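Local coordinates for adenosine monophosphate-protein transferase FICD homolog (Caenorhabditis elegans, PDB 5JJ6), which belongs to the Fic/DOC (Fido) family and is a largely helical homolog of FICD, found here as an assembly of two protein chains, at residues A74-V79 with L323-P328; D118-L123 with R343-M348; V141-A146 with P307-A312; R158-S163 with E177-D182; M181-R186 with H209-G214. All coordinates share one frame; numbering follows the deposited sequence.

Overall arrangement
About two thirds of the modelled chain is helix, with no strand, and five contacts fold it back on itself. Contact 1 starts on helix 71-84 and waits until residues 323-328 to close. Contact 2 starts at the later part of helix 89-120 and closes at residues 343-348, so these two long loops cross, and both end on helix 327-346. Contact 3 joins helix 127-148 to the entry of helix 311-321 and lies within both loops. Contacts 4 and 5 lie within contact 3. Contact 4 sets helix 154-162 on helix 172-191, and contact 5 sets helix 172-191 on helix 202-213. They share Met181 and Asp182. Residues 141-146 touch this shared segment.

Contact 1 of 5, residues A74-V79 with L323-P328; sequences ADQCYV and LGDLRP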
# COMPACT_ATOMS: atom_id res chain seq x y z
N ALA B 74 24.37 -1.89 -39.21
CA ALA B 74 25.74 -1.47 -39.48
C ALA B 74 26.04 -0.16 -38.76
O ALA B 74 27.04 -0.03 -38.02
CB ALA B 74 25.96 -1.30 -40.96
N ASP B 75 25.16 0.81 -38.99
CA ASP B 75 25.21 2.08 -38.30
C ASP B 75 25.26 1.89 -36.77
O ASP B 75 26.02 2.56 -36.08
CB ASP B 75 24.01 2.93 -38.70
CG ASP B 75 23.91 4.20 -37.89
OD1 ASP B 75 23.34 4.14 -36.77
OD2 ASP B 75 24.39 5.24 -38.37
N GLN B 76 24.47 0.96 -36.25
CA GLN B 76 24.50 0.67 -34.80
C GLN B 76 25.87 0.19 -34.30
O GLN B 76 26.34 0.60 -33.22
CB GLN B 76 23.40 -0.33 -34.46
CG GLN B 76 22.11 0.39 -34.28
CD GLN B 76 22.22 1.44 -33.19
OE1 GLN B 76 22.51 1.10 -32.05
NE2 GLN B 76 22.03 2.71 -33.53
N CYS B 77 26.49 -0.70 -35.08
CA CYS B 77 27.87 -1.11 -34.81
C CYS B 77 28.83 0.08 -34.75
O CYS B 77 29.64 0.18 -33.82
CB CYS B 77 28.36 -2.10 -35.87
SG CYS B 77 27.68 -3.76 -35.76
N TYR B 78 28.76 0.97 -35.75
CA TYR B 78 29.67 2.12 -35.77
C TYR B 78 29.44 3.03 -34.57
O TYR B 78 30.39 3.53 -33.96
CB TYR B 78 29.53 2.91 -37.06
CG TYR B 78 29.75 2.10 -38.32
CD1 TYR B 78 30.66 1.05 -38.34
CD2 TYR B 78 29.04 2.38 -39.48
CE1 TYR B 78 30.85 0.30 -39.48
CE2 TYR B 78 29.23 1.64 -40.62
CZ TYR B 78 30.13 0.60 -40.62
OH TYR B 78 30.31 -0.14 -41.75
N VAL B 79 28.17 3.24 -34.22
CA VAL B 79 27.84 4.10 -33.09
C VAL B 79 28.41 3.53 -31.80
O VAL B 79 28.99 4.28 -30.99
CB VAL B 79 26.32 4.29 -32.95
CG1 VAL B 79 26.00 5.06 -31.66
CG2 VAL B 79 25.74 5.02 -34.16
N LEU B 323 24.49 5.81 -24.35
CA LEU B 323 25.70 6.08 -25.12
C LEU B 323 25.48 7.31 -25.98
O LEU B 323 26.39 7.78 -26.67
CB LEU B 323 26.08 4.86 -25.97
CG LEU B 323 26.43 3.58 -25.19
CD1 LEU B 323 26.76 2.42 -26.13
CD2 LEU B 323 27.53 3.82 -24.16
N GLY B 324 24.26 7.86 -25.91
CA GLY B 324 23.92 9.07 -26.63
C GLY B 324 22.94 8.89 -27.76
O GLY B 324 22.55 9.87 -28.41
N ASP B 325 22.51 7.66 -27.99
CA ASP B 325 21.67 7.35 -29.12
C ASP B 325 20.27 6.83 -28.74
O ASP B 325 20.10 5.68 -28.34
CB ASP B 325 22.39 6.35 -30.01
CG ASP B 325 21.71 6.17 -31.34
OD1 ASP B 325 20.74 6.92 -31.58
OD2 ASP B 325 22.16 5.30 -32.14
N LEU B 326 19.28 7.69 -28.88
CA LEU B 326 17.91 7.34 -28.53
C LEU B 326 17.19 6.66 -29.67
O LEU B 326 16.02 6.34 -29.56
CB LEU B 326 17.14 8.58 -28.10
CG LEU B 326 17.16 8.76 -26.59
CD1 LEU B 326 16.50 10.03 -26.17
CD2 LEU B 326 16.48 7.56 -25.92
N ARG B 327 17.86 6.46 -30.80
CA ARG B 327 17.16 5.95 -31.98
C ARG B 327 16.72 4.50 -31.84
O ARG B 327 15.59 4.18 -32.18
CB ARG B 327 18.02 6.14 -33.24
CG ARG B 327 18.33 7.62 -33.57
CD ARG B 327 19.29 7.71 -34.73
NE ARG B 327 20.49 6.95 -34.43
CZ ARG B 327 21.39 6.57 -35.32
NH1 ARG B 327 21.22 6.88 -36.60
NH2 ARG B 327 22.44 5.86 -34.95
N PRO B 328 17.59 3.61 -31.31
CA PRO B 328 17.12 2.23 -31.15
C PRO B 328 15.85 2.11 -30.30
O PRO B 328 14.94 1.34 -30.65
CB PRO B 328 18.29 1.55 -30.45
CG PRO B 328 19.47 2.30 -30.88
CD PRO B 328 19.02 3.73 -30.98
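Arg327 carries this contact from the first turn of helix 327-346. From CB its CG leaves anti to the carbonyl carbon. CD follows in an extended step, and the chain then bends at chi3 (-55°). The bend lays the guanidinium along Asp325, which it grips side-on. NE donates to Asp325 OD1 at 2.9 Å, and NH2 to Asp325 OD2 at 2.9 Å. NH2 also reaches across to Asp75 OD1 at 2.7 Å, a salt bridge bent to 136°. The carboxylate and guanidinium planes stand 70° apart there. Val79 CG2 lies at the guanidinium edge. Gln76 NE2 gives Asp325 OD2 a second donor at 2.9 Å, while its OE1 rests on Pro328 CG at 3.5 Å. The other oxygen, Asp325 OD1, also accepts from Arg327 N, a capping bond. Asp75 OD2 is bonded to Thr98 of helix 89-120. This is a mostly buried salt-bridge network of Asp75, Asp325 and Arg327, tying helix 71-84 to the capped start of helix 327-346.

Contact 2 of 5, residues D118-L123 with R343-M348; sequences DEFNHL and RYIGAM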
# COMPACT_ATOMS: atom_id res chain seq x y z
N ASP B 118 -3.75 5.98 -38.08
CA ASP B 118 -4.90 6.65 -38.67
C ASP B 118 -5.94 5.64 -39.13
O ASP B 118 -7.14 5.90 -39.03
CB ASP B 118 -4.49 7.55 -39.84
CG ASP B 118 -3.73 8.78 -39.38
OD1 ASP B 118 -3.95 9.20 -38.22
OD2 ASP B 118 -2.94 9.33 -40.18
N GLU B 119 -5.51 4.47 -39.59
CA GLU B 119 -6.50 3.49 -40.01
C GLU B 119 -7.01 2.64 -38.83
O GLU B 119 -8.03 1.96 -38.94
CB GLU B 119 -5.92 2.62 -41.13
CG GLU B 119 -6.26 1.14 -41.06
CD GLU B 119 -5.68 0.33 -42.20
OE1 GLU B 119 -5.20 0.96 -43.18
OE2 GLU B 119 -5.72 -0.92 -42.12
N PHE B 120 -6.37 2.76 -37.67
CA PHE B 120 -6.94 2.18 -36.45
C PHE B 120 -8.14 2.99 -35.97
O PHE B 120 -9.13 2.42 -35.49
CB PHE B 120 -5.89 2.09 -35.34
CG PHE B 120 -6.46 1.81 -33.98
CD1 PHE B 120 -6.90 0.53 -33.64
CD2 PHE B 120 -6.54 2.81 -33.02
CE1 PHE B 120 -7.42 0.26 -32.37
CE2 PHE B 120 -7.07 2.55 -31.75
CZ PHE B 120 -7.50 1.28 -31.43
N ASN B 121 -8.05 4.31 -36.07
CA ASN B 121 -9.08 5.22 -35.56
C ASN B 121 -10.32 5.29 -36.44
O ASN B 121 -11.32 5.90 -36.06
CB ASN B 121 -8.51 6.62 -35.37
CG ASN B 121 -7.45 6.69 -34.28
OD1 ASN B 121 -7.54 5.99 -33.27
ND2 ASN B 121 -6.42 7.51 -34.50
N HIS B 122 -10.27 4.66 -37.61
CA HIS B 122 -11.40 4.66 -38.53
C HIS B 122 -12.13 3.34 -38.44
O HIS B 122 -13.12 3.11 -39.14
CB HIS B 122 -10.96 4.95 -39.96
CG HIS B 122 -10.60 6.39 -40.18
ND1 HIS B 122 -9.89 6.82 -41.29
CD2 HIS B 122 -10.86 7.49 -39.45
CE1 HIS B 122 -9.72 8.12 -41.22
NE2 HIS B 122 -10.30 8.56 -40.11
N LEU B 123 -11.62 2.46 -37.59
CA LEU B 123 -12.27 1.19 -37.30
C LEU B 123 -13.52 1.46 -36.46
O LEU B 123 -13.44 2.13 -35.43
CB LEU B 123 -11.30 0.27 -36.55
CG LEU B 123 -11.50 -1.24 -36.38
CD1 LEU B 123 -10.21 -1.84 -35.83
CD2 LEU B 123 -12.69 -1.57 -35.47
N ARG B 343 -2.60 -5.80 -33.49
CA ARG B 343 -3.42 -6.69 -32.67
C ARG B 343 -4.89 -6.34 -32.84
O ARG B 343 -5.71 -7.22 -33.09
CB ARG B 343 -3.04 -6.59 -31.19
CG ARG B 343 -3.53 -7.73 -30.36
CD ARG B 343 -2.98 -7.66 -28.94
NE ARG B 343 -4.04 -7.95 -27.97
CZ ARG B 343 -4.85 -7.02 -27.45
NH1 ARG B 343 -5.78 -7.37 -26.58
NH2 ARG B 343 -4.71 -5.75 -27.81
N TYR B 344 -5.22 -5.06 -32.71
CA TYR B 344 -6.62 -4.66 -32.89
C TYR B 344 -7.13 -4.81 -34.33
O TYR B 344 -8.22 -5.33 -34.56
CB TYR B 344 -6.83 -3.22 -32.43
CG TYR B 344 -6.65 -3.04 -30.94
CD1 TYR B 344 -7.70 -3.29 -30.07
CD2 TYR B 344 -5.44 -2.63 -30.41
CE1 TYR B 344 -7.55 -3.14 -28.71
CE2 TYR B 344 -5.28 -2.47 -29.04
CZ TYR B 344 -6.35 -2.73 -28.20
OH TYR B 344 -6.22 -2.57 -26.85
N ILE B 345 -6.33 -4.38 -35.30
CA ILE B 345 -6.69 -4.43 -36.71
C ILE B 345 -6.96 -5.85 -37.20
O ILE B 345 -8.01 -6.13 -37.77
CB ILE B 345 -5.56 -3.81 -37.59
CG1 ILE B 345 -5.46 -2.29 -37.40
CG2 ILE B 345 -5.71 -4.21 -39.05
CD1 ILE B 345 -6.79 -1.58 -37.40
N GLY B 346 -6.00 -6.74 -36.96
CA GLY B 346 -6.10 -8.14 -37.34
C GLY B 346 -7.26 -8.93 -36.75
O GLY B 346 -7.69 -9.94 -37.32
N ALA B 347 -7.75 -8.51 -35.58
CA ALA B 347 -8.89 -9.17 -34.94
C ALA B 347 -10.25 -8.79 -35.54
O ALA B 347 -11.29 -9.06 -34.94
CB ALA B 347 -8.88 -8.88 -33.46
N MET B 348 -10.25 -8.17 -36.71
CA MET B 348 -11.49 -7.81 -37.39
C MET B 348 -11.52 -8.40 -38.81
O MET B 348 -12.58 -8.65 -39.36
CB MET B 348 -11.67 -6.29 -37.45
CG MET B 348 -11.30 -5.56 -36.16
SD MET B 348 -12.39 -5.94 -34.78
CE MET B 348 -11.25 -6.01 -33.39
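Leu123 and Ile345 meet methyl to methyl, their CD1 atoms 3.8 Å apart, and the two side chains slide past each other in opposite directions. Leu123 CD1 also touches Met348 CG at 3.9 Å, with the methionine chain crossing it at about a right angle. Ile345 CD1 reaches further, to the CA of Phe120 at 3.9 Å, and sits near the plane of the Phe120 ring at its edge. Phe120 CE1 meets Tyr344 CB at 3.5 Å. The Phe120 and Tyr344 rings lie obliquely, with centroids 5.4 Å apart and planes at 59°. All of this is apolar packing between the last turn of helix 327-346, with the residues that follow it, and the later part of helix 89-120. A type I beta turn runs from Phe120 to Leu123. Its bond from Leu123 N to Phe120 O, 3.3 Å long, brings Leu123 round onto the same partner helix as Phe120. Further out, Tyr344 OH is hydrogen-bonded to Thr136 OG1, so the ring is held at both ends. Pro302 packs on both Phe120 and Tyr344, and Met132 of helix 127-148 packs on Tyr344.

Contact 3 of 5, residues V141-A146 with P307-A312; sequences VYHTVA and PVETRA
Pro307 O is gripped by two donors, both from Thr310. The hydroxyl Thr310 OG1 donates to Pro307 O at 2.7 Å, on a lone pair in the carbonyl plane, and Thr310 N donates to the same oxygen at 3.0 Å. These bonds close a short 3-10 turn and fix the backbone just after Pro307. Thr310 OG1 is also bonded to Tyr332 OH. The turn presents Val308 to helix 127-148. Val308 N donates to His143 ND1 at 3.1 Å, nearly straight at 162°, though 26° out of the ring plane. ND1 is thus an acceptor. Glu309 OE1 lies 3.3 Å from His143 CE1, at the ring edge, and its charge could polarise the imidazole. Tyr142 CD2 sits over the centre of one face of the His143 ring, and Pro307 CB lies near CE1. The Val308 methyls divide the apolar work. CG2 packs on Ala146 CB at 3.7 Å, while CG1 approaches Tyr142 OH at 4.0 Å, the two side chains crossing at about a right angle. The 3-10 turn leads into helix 311-321, with Thr310 at the N-cap position. Its partner, helix 127-148, carries the start of the sequence Thr-Val-Ala-Ile-Glu-Gly-Asn, which fits the (S/T)xxxE(G/N) inhibitory motif of Fic proteins.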
# COMPACT_ATOMS: atom_id res chain seq x y z
N VAL B 141 -1.13 -4.98 -17.91
CA VAL B 141 -0.62 -5.14 -16.56
C VAL B 141 0.37 -6.30 -16.47
O VAL B 141 1.45 -6.18 -15.85
CB VAL B 141 -1.76 -5.33 -15.56
CG1 VAL B 141 -1.22 -5.73 -14.18
CG2 VAL B 141 -2.60 -4.05 -15.49
N TYR B 142 -0.01 -7.42 -17.08
CA TYR B 142 0.85 -8.59 -17.13
C TYR B 142 2.21 -8.22 -17.63
O TYR B 142 3.22 -8.46 -16.95
CB TYR B 142 0.29 -9.68 -18.03
CG TYR B 142 1.35 -10.73 -18.29
CD1 TYR B 142 1.87 -11.47 -17.23
CD2 TYR B 142 1.82 -10.99 -19.56
CE1 TYR B 142 2.84 -12.42 -17.44
CE2 TYR B 142 2.79 -11.95 -19.79
CZ TYR B 142 3.30 -12.66 -18.72
OH TYR B 142 4.27 -13.62 -18.91
N HIS B 143 2.27 -7.66 -18.83
CA HIS B 143 3.57 -7.43 -19.44
C HIS B 143 4.40 -6.41 -18.65
O HIS B 143 5.58 -6.66 -18.35
CB HIS B 143 3.38 -6.98 -20.87
CG HIS B 143 3.09 -8.12 -21.80
ND1 HIS B 143 4.03 -9.07 -22.12
CD2 HIS B 143 1.96 -8.46 -22.46
CE1 HIS B 143 3.49 -9.95 -22.95
NE2 HIS B 143 2.24 -9.60 -23.17
N THR B 144 3.79 -5.29 -18.27
CA THR B 144 4.55 -4.27 -17.58
C THR B 144 5.07 -4.73 -16.20
O THR B 144 6.11 -4.25 -15.78
CB THR B 144 3.75 -2.95 -17.41
OG1 THR B 144 4.65 -1.89 -17.05
CG2 THR B 144 2.64 -3.08 -16.36
N VAL B 145 4.37 -5.61 -15.49
CA VAL B 145 4.92 -6.07 -14.21
C VAL B 145 5.90 -7.26 -14.38
O VAL B 145 6.85 -7.41 -13.61
CB VAL B 145 3.81 -6.45 -13.21
CG1 VAL B 145 2.91 -5.25 -12.96
CG2 VAL B 145 3.02 -7.66 -13.68
N ALA B 146 5.64 -8.09 -15.38
CA ALA B 146 6.51 -9.22 -15.69
C ALA B 146 7.89 -8.68 -16.05
O ALA B 146 8.90 -9.23 -15.62
CB ALA B 146 5.94 -10.06 -16.83
N PRO B 307 6.21 -5.96 -24.69
CA PRO B 307 6.08 -7.33 -24.16
C PRO B 307 7.32 -7.81 -23.43
O PRO B 307 8.44 -7.41 -23.76
CB PRO B 307 5.80 -8.16 -25.42
CG PRO B 307 6.36 -7.38 -26.52
CD PRO B 307 6.24 -5.93 -26.15
N VAL B 308 7.10 -8.66 -22.42
CA VAL B 308 8.16 -9.12 -21.53
C VAL B 308 9.08 -10.07 -22.28
O VAL B 308 10.25 -10.19 -21.95
CB VAL B 308 7.58 -9.80 -20.27
CG1 VAL B 308 6.75 -11.04 -20.65
CG2 VAL B 308 8.68 -10.14 -19.27
N GLU B 309 8.54 -10.72 -23.31
CA GLU B 309 9.34 -11.55 -24.22
C GLU B 309 10.45 -10.75 -24.88
O GLU B 309 11.42 -11.31 -25.39
CB GLU B 309 8.46 -12.17 -25.30
CG GLU B 309 7.52 -13.27 -24.85
CD GLU B 309 6.14 -12.76 -24.42
OE1 GLU B 309 5.82 -11.56 -24.65
OE2 GLU B 309 5.37 -13.58 -23.87
N THR B 310 10.28 -9.44 -24.96
CA THR B 310 11.28 -8.60 -25.61
C THR B 310 12.11 -7.80 -24.58
O THR B 310 12.82 -6.84 -24.94
CB THR B 310 10.63 -7.65 -26.62
OG1 THR B 310 9.89 -6.63 -25.95
CG2 THR B 310 9.70 -8.43 -27.53
N ARG B 311 12.02 -8.21 -23.31
CA ARG B 311 12.71 -7.53 -22.21
C ARG B 311 14.17 -7.14 -22.57
O ARG B 311 14.57 -5.98 -22.41
CB ARG B 311 12.67 -8.39 -20.95
CG ARG B 311 13.37 -7.76 -19.77
CD ARG B 311 13.20 -8.57 -18.53
NE ARG B 311 13.61 -7.85 -17.32
CZ ARG B 311 14.76 -8.05 -16.68
NH1 ARG B 311 15.63 -8.95 -17.13
NH2 ARG B 311 15.04 -7.35 -15.59
N ALA B 312 14.96 -8.10 -23.05
CA ALA B 312 16.34 -7.86 -23.45
C ALA B 312 16.47 -6.66 -24.42
O ALA B 312 17.22 -5.68 -24.16
CB ALA B 312 16.95 -9.13 -24.06

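Contact 4 of 5, residues R158-S163 with E177-D182; sequences RAILES and EVIGMD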
# COMPACT_ATOMS: atom_id res chain seq x y z
N ARG B 158 -4.86 -12.36 -15.02
CA ARG B 158 -6.24 -12.22 -15.44
C ARG B 158 -7.16 -12.66 -14.31
O ARG B 158 -8.09 -11.95 -13.96
CB ARG B 158 -6.51 -13.04 -16.69
CG ARG B 158 -7.92 -12.92 -17.19
CD ARG B 158 -8.22 -14.03 -18.18
NE ARG B 158 -8.20 -13.57 -19.56
CZ ARG B 158 -9.28 -13.15 -20.20
NH1 ARG B 158 -10.44 -13.11 -19.56
NH2 ARG B 158 -9.20 -12.74 -21.46
N ALA B 159 -6.87 -13.82 -13.72
CA ALA B 159 -7.69 -14.34 -12.63
C ALA B 159 -7.80 -13.36 -11.47
O ALA B 159 -8.87 -13.16 -10.91
CB ALA B 159 -7.14 -15.65 -12.15
N ILE B 160 -6.68 -12.75 -11.09
CA ILE B 160 -6.67 -11.75 -10.04
C ILE B 160 -7.49 -10.51 -10.40
O ILE B 160 -8.25 -10.00 -9.59
CB ILE B 160 -5.24 -11.30 -9.72
CG1 ILE B 160 -4.44 -12.45 -9.09
CG2 ILE B 160 -5.22 -10.09 -8.79
CD1 ILE B 160 -2.98 -12.10 -8.88
N LEU B 161 -7.30 -9.98 -11.60
CA LEU B 161 -7.97 -8.72 -11.94
C LEU B 161 -9.45 -8.85 -12.34
O LEU B 161 -10.28 -8.03 -11.97
CB LEU B 161 -7.19 -8.02 -13.07
CG LEU B 161 -5.79 -7.50 -12.72
CD1 LEU B 161 -5.13 -6.77 -13.90
CD2 LEU B 161 -5.82 -6.59 -11.50
N GLU B 162 -9.79 -9.92 -13.04
CA GLU B 162 -11.11 -10.08 -13.67
C GLU B 162 -12.08 -10.90 -12.82
O GLU B 162 -13.29 -10.68 -12.85
CB GLU B 162 -10.93 -10.73 -15.05
CG GLU B 162 -12.20 -11.25 -15.71
CD GLU B 162 -11.97 -12.55 -16.50
OE1 GLU B 162 -11.49 -13.55 -15.90
OE2 GLU B 162 -12.27 -12.58 -17.71
N SER B 163 -11.53 -11.83 -12.05
CA SER B 163 -12.33 -12.76 -11.26
C SER B 163 -12.17 -12.52 -9.76
O SER B 163 -12.85 -13.17 -8.97
CB SER B 163 -11.97 -14.19 -11.60
OG SER B 163 -12.25 -14.44 -12.97
N GLU B 177 1.19 -5.72 -6.61
CA GLU B 177 1.74 -5.05 -7.78
C GLU B 177 0.78 -5.12 -8.96
O GLU B 177 0.54 -4.11 -9.63
CB GLU B 177 3.08 -5.67 -8.17
CG GLU B 177 4.24 -5.17 -7.32
CD GLU B 177 5.54 -5.95 -7.53
OE1 GLU B 177 5.60 -6.81 -8.45
OE2 GLU B 177 6.51 -5.69 -6.78
N VAL B 178 0.21 -6.29 -9.19
CA VAL B 178 -0.77 -6.44 -10.25
C VAL B 178 -1.95 -5.49 -10.03
O VAL B 178 -2.30 -4.68 -10.91
CB VAL B 178 -1.26 -7.91 -10.34
CG1 VAL B 178 -2.49 -8.04 -11.20
CG2 VAL B 178 -0.15 -8.79 -10.89
N ILE B 179 -2.53 -5.56 -8.83
CA ILE B 179 -3.67 -4.72 -8.48
C ILE B 179 -3.37 -3.23 -8.61
O ILE B 179 -4.14 -2.48 -9.23
CB ILE B 179 -4.17 -5.06 -7.06
CG1 ILE B 179 -4.82 -6.46 -7.07
CG2 ILE B 179 -5.21 -4.06 -6.61
CD1 ILE B 179 -4.61 -7.27 -5.81
N GLY B 180 -2.25 -2.80 -8.02
CA GLY B 180 -1.79 -1.43 -8.13
C GLY B 180 -1.64 -0.95 -9.57
O GLY B 180 -2.10 0.14 -9.90
N MET B 181 -0.98 -1.74 -10.42
CA MET B 181 -0.81 -1.33 -11.80
C MET B 181 -2.15 -1.15 -12.49
O MET B 181 -2.37 -0.16 -13.18
CB MET B 181 0.01 -2.34 -12.59
CG MET B 181 1.40 -1.86 -13.01
SD MET B 181 1.52 -0.28 -13.92
CE MET B 181 0.19 -0.46 -15.09
N ASP B 182 -3.05 -2.11 -12.28
CA ASP B 182 -4.39 -2.02 -12.86
C ASP B 182 -5.05 -0.71 -12.43
O ASP B 182 -5.67 -0.02 -13.25
CB ASP B 182 -5.21 -3.24 -12.43
CG ASP B 182 -6.63 -3.22 -12.97
OD1 ASP B 182 -6.80 -3.36 -14.20
OD2 ASP B 182 -7.58 -3.08 -12.16
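Two helices of the all-helical fold cross here: 158-162, late in helix 154-162, and 177-182, in helix 172-191. The axes of the two short segments pass 10.0 Å apart with a crossing angle of -52°. Leu161 does most of the work. Its CG stands anti to the carbonyl carbon and chi2 is extended (-178°), so both methyls reach the other helix. They meet Val178 and Asp182, residues one helical turn apart. CD2 touches Val178 CG1 at 3.6 Å. Val178 turns CG1 anti to its backbone N, and this branch receives both CD2 and CG of Leu161. It also touches Ile160 CG2, more loosely. Ile160 uses that same CG2 methyl against Ile179, crossing it at about a right angle, with CG2 4.0 Å from Ile179 CG1. The pairing is apolar but for Asp182, which offers its CB and carboxylate atoms to Leu161 and keeps OD2 in a long, weak ion pair with Arg186 NE. Leu152 packs on both Ile160 and Val178. Phe138 of helix 127-148 packs on Leu161. Ile179 also reaches Ile172 of the second subunit, so one side of the pair borders the dimer partner. Leu161 and Asp182 meet tip to tip, with CD2 3.5 Å from Asp182 CB and CD1 3.8 Å from OD1.

Contact 5 of 5, residues M181-R186 with H209-G214; sequences MDAALR and HRRVLG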
# COMPACT_ATOMS: atom_id res chain seq x y z
N MET B 181 -0.98 -1.74 -10.42
CA MET B 181 -0.81 -1.33 -11.80
C MET B 181 -2.15 -1.15 -12.49
O MET B 181 -2.37 -0.16 -13.18
CB MET B 181 0.01 -2.34 -12.59
CG MET B 181 1.40 -1.86 -13.01
SD MET B 181 1.52 -0.28 -13.92
CE MET B 181 0.19 -0.46 -15.09
N ASP B 182 -3.05 -2.11 -12.28
CA ASP B 182 -4.39 -2.02 -12.86
C ASP B 182 -5.05 -0.71 -12.43
O ASP B 182 -5.67 -0.02 -13.25
CB ASP B 182 -5.21 -3.24 -12.43
CG ASP B 182 -6.63 -3.22 -12.97
OD1 ASP B 182 -6.80 -3.36 -14.20
OD2 ASP B 182 -7.58 -3.08 -12.16
N ALA B 183 -4.91 -0.36 -11.16
CA ALA B 183 -5.44 0.90 -10.64
C ALA B 183 -4.88 2.10 -11.40
O ALA B 183 -5.63 2.97 -11.87
CB ALA B 183 -5.14 1.03 -9.16
N ALA B 184 -3.55 2.14 -11.51
CA ALA B 184 -2.88 3.22 -12.20
C ALA B 184 -3.37 3.35 -13.65
O ALA B 184 -3.62 4.45 -14.12
CB ALA B 184 -1.37 3.01 -12.17
N LEU B 185 -3.49 2.23 -14.33
CA LEU B 185 -3.93 2.22 -15.72
C LEU B 185 -5.35 2.76 -15.86
O LEU B 185 -5.64 3.54 -16.77
CB LEU B 185 -3.82 0.80 -16.29
CG LEU B 185 -4.00 0.66 -17.81
CD1 LEU B 185 -3.07 1.60 -18.55
CD2 LEU B 185 -3.75 -0.75 -18.23
N ARG B 186 -6.24 2.32 -14.97
CA ARG B 186 -7.63 2.77 -15.01
C ARG B 186 -7.69 4.28 -14.79
O ARG B 186 -8.45 4.98 -15.45
CB ARG B 186 -8.49 2.02 -13.98
CG ARG B 186 -9.15 0.74 -14.56
CD ARG B 186 -10.08 -0.01 -13.59
NE ARG B 186 -9.45 -0.31 -12.30
CZ ARG B 186 -9.61 0.43 -11.21
NH1 ARG B 186 -10.39 1.50 -11.25
NH2 ARG B 186 -9.00 0.09 -10.07
N HIS B 209 1.95 7.18 -9.91
CA HIS B 209 2.87 6.43 -9.06
C HIS B 209 2.20 5.96 -7.77
O HIS B 209 2.49 4.87 -7.25
CB HIS B 209 4.10 7.25 -8.72
CG HIS B 209 5.13 6.50 -7.93
ND1 HIS B 209 5.29 6.66 -6.57
CD2 HIS B 209 6.06 5.59 -8.31
CE1 HIS B 209 6.27 5.88 -6.14
NE2 HIS B 209 6.75 5.22 -7.18
N ARG B 210 1.30 6.78 -7.26
CA ARG B 210 0.63 6.52 -6.00
C ARG B 210 -0.25 5.31 -6.22
O ARG B 210 -0.41 4.48 -5.34
CB ARG B 210 -0.16 7.75 -5.53
CG ARG B 210 -0.92 7.56 -4.25
CD ARG B 210 -1.23 8.88 -3.53
NE ARG B 210 -1.35 8.64 -2.09
CZ ARG B 210 -0.57 9.19 -1.16
NH1 ARG B 210 0.39 10.04 -1.52
NH2 ARG B 210 -0.75 8.90 0.13
N ARG B 211 -0.81 5.19 -7.42
CA ARG B 211 -1.59 4.00 -7.71
C ARG B 211 -0.72 2.77 -8.10
O ARG B 211 -1.07 1.63 -7.77
CB ARG B 211 -2.63 4.32 -8.77
CG ARG B 211 -3.75 5.13 -8.16
CD ARG B 211 -4.70 5.73 -9.16
NE ARG B 211 -5.87 6.29 -8.49
CZ ARG B 211 -5.88 7.45 -7.84
NH1 ARG B 211 -4.77 8.18 -7.78
NH2 ARG B 211 -6.99 7.89 -7.25
N VAL B 212 0.39 3.01 -8.79
CA VAL B 212 1.33 1.94 -9.15
C VAL B 212 1.82 1.22 -7.91
O VAL B 212 1.85 -0.01 -7.86
CB VAL B 212 2.54 2.47 -9.95
CG1 VAL B 212 3.69 1.47 -9.92
CG2 VAL B 212 2.16 2.74 -11.38
N LEU B 213 2.24 1.98 -6.90
CA LEU B 213 2.88 1.40 -5.72
C LEU B 213 1.98 1.35 -4.49
O LEU B 213 2.39 0.85 -3.45
CB LEU B 213 4.16 2.15 -5.36
CG LEU B 213 5.43 1.72 -6.08
CD1 LEU B 213 6.62 2.18 -5.28
CD2 LEU B 213 5.44 0.21 -6.27
N GLY B 214 0.77 1.90 -4.61
CA GLY B 214 -0.14 2.02 -3.48
C GLY B 214 -0.32 0.77 -2.63
O GLY B 214 -0.11 0.80 -1.41
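An antiparallel helix pair of the Fido fold forms this contact, helix 172-191 against helix 202-213. The axes of the two short segments come within 7.0 Å, at 154° between their directions. The small side chain of Ala184 is consistent with this close approach: its CA lies 3.6 Å from Arg211 CB and its CB 3.6 Å from Val212 CG2. The same Val212 methyl, anti to the carbonyl carbon, meets Met181 SD at 4.0 Å. The two side chains lie alongside and point the same way. The Met181 chain is bent at chi2 and chi3. Helix 284-297, which begins in the Fic signature His-Pro-Phe-Thr-Asp-Gly-Asn-Gly-Arg, lines the contact through Leu290, touching both Met181 and Ala184. His209 points away from helix 172-191 and stacks on Phe280 of that signature. Arg211 runs extended from CG to NE along the pair, with CD 4.0 Å from Ala183 O. Its guanidinium makes a salt bridge to Glu207 and a cation-pi contact with Phe187, and the side chain packs on Val219 of the second subunit.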